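Local coordinates for protein lasso peptide isopeptidase AtxE2 (PDB 5TXE) that hydrolyses the isopeptide bond of the lasso peptides astexin-2 and astexin-3, opening these threaded substrates into linear peptides, at residues F535-S540 against T600-Q605; R542-V547 against F659-Q664; T619-Q622 against P627-L630; Y650-D655 against D676-L681. The protein carries 1 engineered substitution. One frame throughout, in Å; residues are numbered along the deposited sequence. Where two conformers were deposited one is given.

All four contacts lie in the alpha/beta-hydrolase part of the chain, away from the annotated catalytic and substrate sites. Interactions 1, 2 and 3 each set a helix against the central sheet, on strands 602-607, 545-548 and 628-633. Interaction 1 holds helix 528-539 on one face of the sheet, and interaction 2 holds helix 643-662 on the other. Interaction 4 uses helix 643-662 again, to seat helix 672-684. Interactions 1, 3 and 4 are largely buried, though Gln622 is exposed, and interaction 2 is partly buried. Interaction 2 is purely apolar. Interactions 1 and 3 add bridging waters, while interaction 4 presses an indole edge on backbone and aliphatic atoms.

Interaction 1: F535-S540 against T600-Q605; sequences FGLINS and TPLLIQ
Water 1 is held from two sides, by Leu537 and Thr600. It donates to Leu537 O at 3.2 Å and accepts from Thr600 N at 3.1 Å. It thus joins a helix carbonyl to the peptide just ahead of strand 602-607. Beside it the contact is apolar. The CD2 methyl of Leu537 rests on the methyl of Thr600, with CD2 to CG2 at 3.8 Å, and the two side chains cross at about a right angle. In Thr600 the methyl CG2 lies anti to the backbone N, which aims it at the leucine. The hydroxyl OG1 lies beside that N and bonds to Phe543 O. The other leucine branch meets the strand itself: Leu537 CD1 lies 4.2 Å from Leu602 CD1. Both leucines also touch Ala546 of the adjoining strand 545-548. Around the last turn of helix 528-539, Phe535 O takes two bonds, from Asn539 N and from Asn539 ND2. The ND2 bond of 2.9 Å lies in the carbonyl plane on a lone pair of Phe535 O. ND2 also lies 3.4 Å above the Phe535 ring, over its centre, and bonds to Ala588 O. This is helix-on-sheet packing of an alpha/beta hydrolase. Its chemistry implies that methyl contacts carry the direct touch, while Leu537 O and Thr600 N are bridged by a water instead of bonding directly.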
loop_
_atom_site.group_PDB
_atom_site.type_symbol
_atom_site.label_atom_id
_atom_site.label_comp_id
_atom_site.label_asym_id
_atom_site.label_seq_id
_atom_site.Cartn_x
_atom_site.Cartn_y
_atom_site.Cartn_z
ATOM N N PHE A 535 18.153 -9.842 5.623
ATOM C CA PHE A 535 19.502 -9.314 5.273
ATOM C C PHE A 535 20.186 -8.680 6.464
ATOM O O PHE A 535 21.363 -8.886 6.708
ATOM C CB PHE A 535 19.385 -8.270 4.138
ATOM C CG PHE A 535 20.691 -7.922 3.491
ATOM C CD1 PHE A 535 21.212 -8.728 2.501
ATOM C CD2 PHE A 535 21.443 -6.850 3.948
ATOM C CE1 PHE A 535 22.421 -8.428 1.905
ATOM C CE2 PHE A 535 22.645 -6.505 3.346
ATOM C CZ PHE A 535 23.136 -7.308 2.323
ATOM N N GLY A 536 19.434 -7.915 7.218
ATOM C CA GLY A 536 19.981 -7.176 8.342
ATOM C C GLY A 536 20.460 -8.043 9.459
ATOM O O GLY A 536 21.472 -7.707 10.136
ATOM N N LEU A 537 19.757 -9.143 9.709
ATOM C CA LEU A 537 20.103 -9.979 10.874
ATOM C C LEU A 537 21.327 -10.817 10.544
ATOM O O LEU A 537 22.007 -11.291 11.401
ATOM C CB LEU A 537 18.958 -10.888 11.268
ATOM C CG LEU A 537 17.703 -10.212 11.746
ATOM C CD1 LEU A 537 16.709 -11.236 12.266
ATOM C CD2 LEU A 537 17.975 -9.198 12.815
ATOM N N ILE A 538 21.583 -11.018 9.275
ATOM C CA ILE A 538 22.724 -11.817 8.874
ATOM C C ILE A 538 23.956 -10.963 8.666
ATOM O O ILE A 538 25.043 -11.408 8.943
ATOM C CB ILE A 538 22.414 -12.587 7.586
ATOM C CG1 ILE A 538 21.455 -13.746 7.926
ATOM C CG2 ILE A 538 23.668 -13.136 6.900
ATOM C CD1 ILE A 538 20.721 -14.212 6.709
ATOM N N ASN A 539 23.790 -9.763 8.133
ATOM C CA ASN A 539 24.926 -8.958 7.715
ATOM C C ASN A 539 25.237 -7.777 8.655
ATOM O O ASN A 539 25.965 -6.864 8.291
ATOM C CB ASN A 539 24.668 -8.490 6.279
ATOM C CG ASN A 539 24.590 -9.635 5.296
ATOM O OD1 ASN A 539 25.586 -10.187 4.940
ATOM N ND2 ASN A 539 23.386 -10.015 4.890
ATOM N N SER A 540 24.662 -7.791 9.860
ATOM C CA SER A 540 25.031 -6.880 10.904
ATOM C C SER A 540 24.710 -7.499 12.246
ATOM O O SER A 540 23.984 -8.473 12.350
ATOM C CB SER A 540 24.273 -5.589 10.740
ATOM O OG SER A 540 23.101 -5.546 11.514
ATOM N N THR A 600 19.962 -13.061 17.008
ATOM C CA THR A 600 18.908 -12.120 17.329
ATOM C C THR A 600 17.541 -12.803 17.460
ATOM O O THR A 600 17.119 -13.463 16.552
ATOM C CB THR A 600 18.805 -11.100 16.197
ATOM O OG1 THR A 600 20.060 -10.429 16.058
ATOM C CG2 THR A 600 17.751 -10.040 16.498
ATOM N N PRO A 601 16.813 -12.551 18.537
ATOM C CA PRO A 601 15.427 -12.997 18.680
ATOM C C PRO A 601 14.577 -12.543 17.534
ATOM O O PRO A 601 14.568 -11.366 17.203
ATOM C CB PRO A 601 14.976 -12.337 19.970
ATOM C CG PRO A 601 16.238 -12.153 20.771
ATOM C CD PRO A 601 17.281 -11.791 19.738
ATOM N N LEU A 602 13.859 -13.480 16.924
ATOM C CA LEU A 602 13.019 -13.181 15.776
ATOM C C LEU A 602 11.628 -13.789 15.965
ATOM O O LEU A 602 11.475 -15.017 16.218
ATOM C CB LEU A 602 13.647 -13.799 14.569
ATOM C CG LEU A 602 12.842 -13.693 13.283
ATOM C CD1 LEU A 602 12.651 -12.248 12.889
ATOM C CD2 LEU A 602 13.488 -14.465 12.149
ATOM N N LEU A 603 10.633 -12.926 15.858
ATOM C CA LEU A 603 9.258 -13.301 15.822
ATOM C C LEU A 603 8.716 -13.192 14.418
ATOM O O LEU A 603 8.839 -12.130 13.813
ATOM C CB LEU A 603 8.458 -12.427 16.738
ATOM C CG LEU A 603 6.952 -12.648 16.712
ATOM C CD1 LEU A 603 6.581 -13.968 17.296
ATOM C CD2 LEU A 603 6.298 -11.581 17.562
ATOM N N ILE A 604 8.098 -14.270 13.906
ATOM C CA ILE A 604 7.464 -14.240 12.574
ATOM C C ILE A 604 5.941 -14.370 12.736
ATOM O O ILE A 604 5.444 -15.362 13.296
ATOM C CB ILE A 604 7.979 -15.394 11.682
ATOM C CG1 ILE A 604 9.522 -15.396 11.625
ATOM C CG2 ILE A 604 7.457 -15.318 10.278
ATOM C CD1 ILE A 604 10.112 -16.747 11.251
ATOM N N GLN A 605 5.203 -13.405 12.221
ATOM C CA GLN A 605 3.760 -13.396 12.383
ATOM C C GLN A 605 3.206 -13.547 11.005
ATOM O O GLN A 605 2.971 -12.548 10.295
ATOM C CB GLN A 605 3.315 -12.113 13.049
ATOM C CG GLN A 605 3.793 -12.022 14.492
ATOM C CD GLN A 605 2.871 -11.247 15.403
ATOM O OE1 GLN A 605 1.816 -11.779 15.833
ATOM N NE2 GLN A 605 3.276 -10.030 15.788
HETATM O O HOH W 1 21.000 -12.544 14.173
#

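Interaction 2: R542-V547 against F659-Q664; sequences RFAAAV and FWLMDQ
Helix 643-662 packs on a face of the alpha/beta-hydrolase sheet, and at its end Trp660 and Leu661 meet Ala544, just before strand 545-548, and Ala545, its first residue. The leucine reaches both alanines with one methyl. Leu661 CD2 lies 3.8 Å from Ala544 CB and 4.1 Å from Ala545 CB. In Leu661, CG sits beside the backbone N, chi1 -54°, and this brings the branch closer to the strand than the start of the side chain would suggest. The closest touch of Trp660 is through its CB, 4.0 Å from Ala545 CB; the ring lies obliquely to the alanine and also meets other partners. Phe659 brings its edge carbon CD2 3.6 Å above the indole of Trp660, over the ring centre. Trp656, one turn earlier, meets Trp660 edge to face, and Pro601 packs on the same indole. In the sheet, strand 545-548 runs parallel between strands 521-525 and 602-607. Side chains alternate along it. Ala545 and Val547 turn to helix 643-662, whereas Ala546 turns to Leu537 on the other face. The small alanine side chains let the helix backbone come close, with CA atoms of Ala545 and Trp660 6.6 Å apart. No hydrogen bond joins the two segments directly. Leu661 O is instead taken by Arg520 NH1, and Ala546 O receives a weak bond from Trp656 NE1.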
loop_
_atom_site.group_PDB
_atom_site.type_symbol
_atom_site.label_atom_id
_atom_site.label_comp_id
_atom_site.label_asym_id
_atom_site.label_seq_id
_atom_site.Cartn_x
_atom_site.Cartn_y
_atom_site.Cartn_z
ATOM N N ARG A 542 23.718 -5.167 14.572
ATOM C CA ARG A 542 23.149 -3.949 15.137
ATOM C C ARG A 542 21.790 -4.105 15.745
ATOM O O ARG A 542 21.315 -3.151 16.358
ATOM C CB ARG A 542 23.040 -2.935 14.043
ATOM C CG ARG A 542 24.382 -2.655 13.410
ATOM C CD ARG A 542 25.238 -1.743 14.255
ATOM N NE ARG A 542 26.124 -1.045 13.328
ATOM C CZ ARG A 542 26.165 0.269 13.198
ATOM N NH1 ARG A 542 25.433 1.064 13.986
ATOM N NH2 ARG A 542 26.956 0.788 12.284
ATOM N N PHE A 543 21.131 -5.275 15.578
ATOM C CA PHE A 543 19.738 -5.417 16.056
ATOM C C PHE A 543 19.588 -6.362 17.214
ATOM O O PHE A 543 20.035 -7.464 17.161
ATOM C CB PHE A 543 18.881 -5.817 14.861
ATOM C CG PHE A 543 18.995 -4.832 13.746
ATOM C CD1 PHE A 543 18.436 -3.581 13.880
ATOM C CD2 PHE A 543 19.659 -5.127 12.621
ATOM C CE1 PHE A 543 18.537 -2.664 12.884
ATOM C CE2 PHE A 543 19.776 -4.203 11.619
ATOM C CZ PHE A 543 19.203 -2.979 11.758
ATOM N N ALA A 544 18.941 -5.943 18.279
ATOM C CA ALA A 544 18.802 -6.805 19.417
ATOM C C ALA A 544 17.493 -7.645 19.413
ATOM O O ALA A 544 17.318 -8.526 20.284
ATOM C CB ALA A 544 18.843 -5.978 20.666
ATOM N N ALA A 545 16.562 -7.318 18.524
ATOM C CA ALA A 545 15.285 -8.083 18.376
ATOM C C ALA A 545 14.618 -7.721 17.067
ATOM O O ALA A 545 14.871 -6.620 16.528
ATOM C CB ALA A 545 14.369 -7.828 19.541
ATOM N N ALA A 546 13.857 -8.658 16.509
ATOM C CA ALA A 546 13.195 -8.414 15.253
ATOM C C ALA A 546 11.845 -9.094 15.161
ATOM O O ALA A 546 11.590 -10.086 15.870
ATOM C CB ALA A 546 14.082 -8.810 14.111
ATOM N N VAL A 547 10.980 -8.515 14.320
ATOM C CA VAL A 547 9.722 -9.050 13.957
ATOM C C VAL A 547 9.601 -8.949 12.455
ATOM O O VAL A 547 9.999 -7.951 11.877
ATOM C CB VAL A 547 8.578 -8.288 14.602
ATOM C CG1 VAL A 547 7.240 -8.870 14.146
ATOM C CG2 VAL A 547 8.681 -8.392 16.126
ATOM N N PHE A 659 9.560 -7.183 26.000
ATOM C CA PHE A 659 10.234 -8.291 26.630
ATOM C C PHE A 659 11.738 -8.236 26.350
ATOM O O PHE A 659 12.527 -8.307 27.283
ATOM C CB PHE A 659 9.614 -9.657 26.208
ATOM C CG PHE A 659 10.296 -10.883 26.806
ATOM C CD1 PHE A 659 9.952 -11.346 28.032
ATOM C CD2 PHE A 659 11.291 -11.528 26.120
ATOM C CE1 PHE A 659 10.608 -12.440 28.587
ATOM C CE2 PHE A 659 11.915 -12.633 26.636
ATOM C CZ PHE A 659 11.575 -13.091 27.865
ATOM N N TRP A 660 12.140 -8.137 25.089
ATOM C CA TRP A 660 13.520 -8.252 24.760
ATOM C C TRP A 660 14.270 -6.980 24.906
ATOM O O TRP A 660 15.465 -7.039 25.187
ATOM C CB TRP A 660 13.715 -8.704 23.351
ATOM C CG TRP A 660 13.186 -10.086 23.102
ATOM C CD1 TRP A 660 12.036 -10.420 22.452
ATOM C CD2 TRP A 660 13.830 -11.303 23.452
ATOM N NE1 TRP A 660 11.935 -11.794 22.360
ATOM C CE2 TRP A 660 13.024 -12.352 22.982
ATOM C CE3 TRP A 660 15.015 -11.604 24.135
ATOM C CZ2 TRP A 660 13.355 -13.670 23.163
ATOM C CZ3 TRP A 660 15.348 -12.917 24.326
ATOM C CH2 TRP A 660 14.506 -13.946 23.843
ATOM N N LEU A 661 13.633 -5.826 24.693
ATOM C CA LEU A 661 14.350 -4.557 24.764
ATOM C C LEU A 661 14.156 -3.795 26.049
ATOM O O LEU A 661 14.948 -2.931 26.302
ATOM C CB LEU A 661 13.978 -3.621 23.625
ATOM C CG LEU A 661 14.130 -4.181 22.227
ATOM C CD1 LEU A 661 13.650 -3.154 21.208
ATOM C CD2 LEU A 661 15.518 -4.618 21.858
ATOM N N MET A 662 13.106 -4.082 26.838
ATOM C CA MET A 662 12.900 -3.468 28.147
ATOM C C MET A 662 12.921 -4.465 29.306
ATOM O O MET A 662 12.864 -4.026 30.437
ATOM C CB MET A 662 11.561 -2.701 28.196
ATOM C CG MET A 662 11.496 -1.464 27.297
ATOM S SD MET A 662 9.850 -0.800 27.302
ATOM C CE MET A 662 9.988 0.688 26.377
ATOM N N ASP A 663 13.037 -5.777 29.043
ATOM C CA ASP A 663 12.963 -6.807 30.077
ATOM C C ASP A 663 11.671 -6.675 30.888
ATOM O O ASP A 663 11.664 -6.893 32.067
ATOM C CB ASP A 663 14.225 -6.762 30.964
ATOM C CG ASP A 663 15.548 -6.971 30.151
ATOM O OD1 ASP A 663 15.557 -7.732 29.146
ATOM O OD2 ASP A 663 16.575 -6.362 30.522
ATOM N N GLN A 664 10.585 -6.297 30.227
ATOM C CA GLN A 664 9.302 -6.156 30.895
ATOM C C GLN A 664 8.268 -7.087 30.316
ATOM O O GLN A 664 8.269 -7.365 29.110
ATOM C CB GLN A 664 8.770 -4.749 30.700
ATOM C CG GLN A 664 9.221 -3.788 31.793
ATOM C CD GLN A 664 9.064 -2.357 31.349
ATOM O OE1 GLN A 664 8.242 -2.055 30.481
ATOM N NE2 GLN A 664 9.864 -1.468 31.916
#

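Interaction 3: T619-Q622 against P627-L630; sequences TALQ and PVEL
Leu621 and Val628 cross at about a right angle, and each valine methyl meets a different part of the leucine. Val628 CG1 lies 3.8 Å from Leu621 CB, near the helix backbone. Val628 CG2 lies 4.0 Å from Leu621 CD1, further out along the chain. The valine torsion explains the split. CG2 is anti to the backbone N, and CG1 falls between the N and the carbonyl carbon, chi1 64°. Gln622 also crosses Val628 at about a right angle. Its CG lies 4.2 Å from Val628 CG1, and the extended chain beyond carries the amide past the valine. There Gln622 NE2 donates to water 2 over 3.2 Å, and the water donates to Val628 O over 2.9 Å. An exposed side chain thereby reaches the strand backbone at the margin of an apolar contact. Leu621 also packs on Ala595 and Leu598, and Phe618 touches Val628 from one turn earlier in the helix. Glu629 turns away from the helix at its CB, and its OE1 bonds to Arg677 NH1 and Trp678 NE1. Strand 628-633 is the outermost strand of the sheet at this side and runs parallel to strand 602-607. Helices 608-611 and 615-623 lie in the connection between the two, and the first holds Glu610, probably the acid of the charge relay. The contact is typical of a beta-alpha-beta crossover in the alpha/beta-hydrolase fold.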
loop_
_atom_site.group_PDB
_atom_site.type_symbol
_atom_site.label_atom_id
_atom_site.label_comp_id
_atom_site.label_asym_id
_atom_site.label_seq_id
_atom_site.Cartn_x
_atom_site.Cartn_y
_atom_site.Cartn_z
ATOM N N THR A 619 12.983 -24.318 10.931
ATOM C CA THR A 619 13.405 -25.603 11.486
ATOM C C THR A 619 14.908 -25.605 11.716
ATOM O O THR A 619 15.373 -26.135 12.723
ATOM C CB THR A 619 12.994 -26.716 10.541
ATOM O OG1 THR A 619 11.555 -26.667 10.328
ATOM C CG2 THR A 619 13.402 -28.047 11.063
ATOM N N ALA A 620 15.674 -24.965 10.826
ATOM C CA ALA A 620 17.140 -24.886 11.007
ATOM C C ALA A 620 17.470 -24.040 12.217
ATOM O O ALA A 620 18.311 -24.406 13.025
ATOM C CB ALA A 620 17.806 -24.355 9.766
ATOM N N LEU A 621 16.738 -22.950 12.389
ATOM C CA LEU A 621 16.911 -22.116 13.552
ATOM C C LEU A 621 16.585 -22.810 14.832
ATOM O O LEU A 621 17.358 -22.676 15.820
ATOM C CB LEU A 621 16.069 -20.856 13.452
ATOM C CG LEU A 621 16.570 -19.863 12.378
ATOM C CD1 LEU A 621 15.518 -18.793 12.129
ATOM C CD2 LEU A 621 17.875 -19.154 12.785
ATOM N N GLN A 622 15.458 -23.542 14.886
ATOM C CA GLN A 622 15.129 -24.299 16.111
ATOM C C GLN A 622 16.173 -25.353 16.389
ATOM O O GLN A 622 16.634 -25.526 17.513
ATOM C CB GLN A 622 13.795 -25.005 16.064
ATOM C CG GLN A 622 12.633 -24.087 16.252
ATOM C CD GLN A 622 11.372 -24.816 16.767
ATOM O OE1 GLN A 622 11.069 -25.934 16.365
ATOM N NE2 GLN A 622 10.647 -24.167 17.676
ATOM N N PRO A 627 16.621 -18.226 19.306
ATOM C CA PRO A 627 15.356 -17.681 19.828
ATOM C C PRO A 627 14.402 -17.143 18.759
ATOM O O PRO A 627 14.265 -15.945 18.612
ATOM C CB PRO A 627 15.820 -16.561 20.726
ATOM C CG PRO A 627 17.130 -16.113 20.133
ATOM C CD PRO A 627 17.740 -17.282 19.456
ATOM N N VAL A 628 13.704 -18.067 18.099
ATOM C CA VAL A 628 12.804 -17.790 17.014
ATOM C C VAL A 628 11.398 -18.316 17.420
ATOM O O VAL A 628 11.277 -19.298 18.136
ATOM C CB VAL A 628 13.272 -18.486 15.747
ATOM C CG1 VAL A 628 13.242 -19.987 15.905
ATOM C CG2 VAL A 628 12.424 -18.124 14.529
ATOM N N GLU A 629 10.355 -17.640 16.969
ATOM C CA GLU A 629 8.970 -18.087 17.188
ATOM C C GLU A 629 8.193 -17.700 15.950
ATOM O O GLU A 629 8.412 -16.628 15.353
ATOM C CB GLU A 629 8.374 -17.431 18.421
ATOM C CG GLU A 629 6.935 -17.813 18.659
ATOM C CD GLU A 629 6.437 -17.509 20.050
ATOM O OE1 GLU A 629 5.614 -16.580 20.210
ATOM O OE2 GLU A 629 6.837 -18.212 21.001
ATOM N N LEU A 630 7.293 -18.598 15.560
ATOM C CA LEU A 630 6.454 -18.433 14.374
ATOM C C LEU A 630 4.994 -18.546 14.782
ATOM O O LEU A 630 4.582 -19.487 15.497
ATOM C CB LEU A 630 6.798 -19.530 13.347
ATOM C CG LEU A 630 5.862 -19.785 12.159
ATOM C CD1 LEU A 630 5.803 -18.565 11.252
ATOM C CD2 LEU A 630 6.331 -20.927 11.303
HETATM O O HOH W 2 12.192 -21.885 19.204
#

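Interaction 4: Y650-D655 against D676-L681; sequences YNRTID and DRWRAL
Trp678 of helix 672-684 sets the outer edge of its indole against Arg652 and Asp655 of helix 643-662. At the start of the segment, Asp676 pairs with Arg679 of its own helix in a weak salt bridge. Arg677 follows and sends NH1 to a salt bridge with Glu629 OE1 on the outermost sheet strand. Arg652 NE, of like charge, lies 5.3 Å from Arg677 NH1; each guanidinium has its own acceptor, Gln605 OE1 for Arg652 and Glu629 OE1 for Arg677. Trp678 then points between the two residues of the other helix. The rim of its six-membered ring does the touching. CZ3 lies 3.6 Å from Asp655 O, which sits at the ring edge near its plane, and 3.8 Å from Asp655 CB. At CZ2 the ring meets Arg652 CG in plane, 3.9 Å away. Arg652 has CG anti to its backbone N, chi1 -168°, which lays this methylene at the indole rim. Trp678 NE1 bonds to Glu629 OE1, the same oxygen that Arg677 holds, which probably limits how the indole can turn. A leucine in place of Trp678 would probably open a gap beside Arg652 CG and Asp655 CB and leave Glu629 without its indole donor. The Asp655 carboxylate is held by Lys671 and Gln674. Further on, Leu681 packs on Pro627. The contact is helix-helix packing through a tryptophan edge, with the last helix, 672-684, lying against helix 643-662, which covers a face of the alpha/beta-hydrolase sheet.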
loop_
_atom_site.group_PDB
_atom_site.type_symbol
_atom_site.label_atom_id
_atom_site.label_comp_id
_atom_site.label_asym_id
_atom_site.label_seq_id
_atom_site.Cartn_x
_atom_site.Cartn_y
_atom_site.Cartn_z
ATOM N N TYR A 650 -0.425 -6.436 16.474
ATOM C CA TYR A 650 -0.029 -5.232 17.204
ATOM C C TYR A 650 0.398 -5.566 18.616
ATOM O O TYR A 650 1.482 -5.178 19.063
ATOM C CB TYR A 650 -1.175 -4.248 17.327
ATOM C CG TYR A 650 -1.570 -3.439 16.106
ATOM C CD1 TYR A 650 -0.852 -3.451 14.905
ATOM C CD2 TYR A 650 -2.682 -2.603 16.170
ATOM C CE1 TYR A 650 -1.265 -2.695 13.796
ATOM C CE2 TYR A 650 -3.063 -1.804 15.098
ATOM C CZ TYR A 650 -2.353 -1.835 13.927
ATOM O OH TYR A 650 -2.774 -0.997 12.950
ATOM N N ASN A 651 -0.445 -6.299 19.331
ATOM C CA ASN A 651 -0.186 -6.551 20.758
ATOM C C ASN A 651 0.982 -7.474 21.004
ATOM O O ASN A 651 1.753 -7.256 21.933
ATOM C CB ASN A 651 -1.400 -7.145 21.422
ATOM C CG ASN A 651 -2.430 -6.088 21.749
ATOM O OD1 ASN A 651 -2.085 -5.004 22.139
ATOM N ND2 ASN A 651 -3.681 -6.413 21.619
ATOM N N ARG A 652 1.134 -8.506 20.178
ATOM C CA ARG A 652 2.230 -9.389 20.380
ATOM C C ARG A 652 3.560 -8.708 19.997
ATOM O O ARG A 652 4.618 -9.022 20.544
ATOM C CB ARG A 652 2.014 -10.669 19.579
ATOM C CG ARG A 652 2.999 -11.764 19.963
ATOM C CD ARG A 652 2.765 -13.012 19.102
ATOM N NE ARG A 652 1.622 -13.818 19.545
ATOM C CZ ARG A 652 0.450 -13.888 18.927
ATOM N NH1 ARG A 652 0.201 -13.179 17.897
ATOM N NH2 ARG A 652 -0.508 -14.665 19.409
ATOM N N THR A 653 3.528 -7.866 18.985
ATOM C CA THR A 653 4.724 -7.217 18.582
ATOM C C THR A 653 5.192 -6.213 19.664
ATOM O O THR A 653 6.374 -6.140 19.957
ATOM C CB THR A 653 4.518 -6.502 17.260
ATOM O OG1 THR A 653 4.564 -7.481 16.239
ATOM C CG2 THR A 653 5.627 -5.499 17.007
ATOM N N ILE A 654 4.254 -5.500 20.293
ATOM C CA ILE A 654 4.600 -4.649 21.438
ATOM C C ILE A 654 5.122 -5.489 22.582
ATOM O O ILE A 654 6.148 -5.156 23.179
ATOM C CB ILE A 654 3.417 -3.809 21.883
ATOM C CG1 ILE A 654 3.145 -2.762 20.836
ATOM C CG2 ILE A 654 3.681 -3.091 23.192
ATOM C CD1 ILE A 654 1.802 -2.087 20.988
ATOM N N ASP A 655 4.464 -6.596 22.885
ATOM C CA ASP A 655 4.915 -7.412 23.985
ATOM C C ASP A 655 6.332 -7.918 23.704
ATOM O O ASP A 655 7.167 -8.036 24.601
ATOM C CB ASP A 655 4.034 -8.644 24.185
ATOM C CG ASP A 655 2.624 -8.340 24.695
ATOM O OD1 ASP A 655 2.334 -7.192 25.080
ATOM O OD2 ASP A 655 1.775 -9.264 24.681
ATOM N N ASP A 676 6.071 -17.668 29.401
ATOM C CA ASP A 676 6.807 -18.950 29.613
ATOM C C ASP A 676 7.644 -19.318 28.393
ATOM O O ASP A 676 8.823 -19.652 28.485
ATOM C CB ASP A 676 5.850 -20.121 29.928
ATOM C CG ASP A 676 5.168 -19.993 31.305
ATOM O OD1 ASP A 676 5.637 -19.178 32.155
ATOM O OD2 ASP A 676 4.145 -20.691 31.521
ATOM N N ARG A 677 7.027 -19.273 27.225
ATOM C CA ARG A 677 7.711 -19.623 26.015
ATOM C C ARG A 677 8.897 -18.691 25.761
ATOM O O ARG A 677 9.963 -19.125 25.410
ATOM C CB ARG A 677 6.741 -19.435 24.877
ATOM C CG ARG A 677 6.291 -20.667 24.153
ATOM C CD ARG A 677 5.623 -20.215 22.870
ATOM N NE ARG A 677 4.316 -19.827 23.238
ATOM C CZ ARG A 677 3.634 -18.737 22.922
ATOM N NH1 ARG A 677 4.074 -17.761 22.133
ATOM N NH2 ARG A 677 2.410 -18.678 23.418
ATOM N N TRP A 678 8.693 -17.393 25.933
ATOM C CA TRP A 678 9.730 -16.445 25.614
ATOM C C TRP A 678 10.865 -16.497 26.653
ATOM O O TRP A 678 12.044 -16.333 26.308
ATOM C CB TRP A 678 9.155 -15.044 25.497
ATOM C CG TRP A 678 8.174 -14.873 24.381
ATOM C CD1 TRP A 678 7.843 -15.785 23.435
ATOM C CD2 TRP A 678 7.405 -13.722 24.110
ATOM N NE1 TRP A 678 6.912 -15.279 22.595
ATOM C CE2 TRP A 678 6.594 -14.015 23.008
ATOM C CE3 TRP A 678 7.308 -12.464 24.702
ATOM C CZ2 TRP A 678 5.749 -13.100 22.448
ATOM C CZ3 TRP A 678 6.420 -11.539 24.131
ATOM C CH2 TRP A 678 5.683 -11.856 23.018
ATOM N N ARG A 679 10.541 -16.806 27.900
ATOM C CA ARG A 679 11.634 -17.056 28.901
ATOM C C ARG A 679 12.459 -18.255 28.505
ATOM O O ARG A 679 13.699 -18.212 28.568
ATOM C CB ARG A 679 11.084 -17.176 30.314
ATOM C CG ARG A 679 10.712 -15.806 30.836
ATOM C CD ARG A 679 10.404 -15.742 32.326
ATOM N NE ARG A 679 9.055 -16.221 32.558
ATOM C CZ ARG A 679 7.972 -15.455 32.703
ATOM N NH1 ARG A 679 8.014 -14.104 32.728
ATOM N NH2 ARG A 679 6.821 -16.068 32.843
ATOM N N ALA A 680 11.799 -19.287 27.994
ATOM C CA ALA A 680 12.549 -20.430 27.508
ATOM C C ALA A 680 13.405 -20.044 26.300
ATOM O O ALA A 680 14.503 -20.588 26.139
ATOM C CB ALA A 680 11.626 -21.615 27.174
ATOM N N LEU A 681 12.912 -19.166 25.426
ATOM C CA LEU A 681 13.736 -18.765 24.284
ATOM C C LEU A 681 15.015 -18.042 24.767
ATOM O O LEU A 681 16.104 -18.224 24.243
ATOM C CB LEU A 681 12.977 -17.850 23.323
ATOM C CG LEU A 681 11.814 -18.472 22.543
ATOM C CD1 LEU A 681 11.196 -17.411 21.655
ATOM C CD2 LEU A 681 12.236 -19.670 21.686
#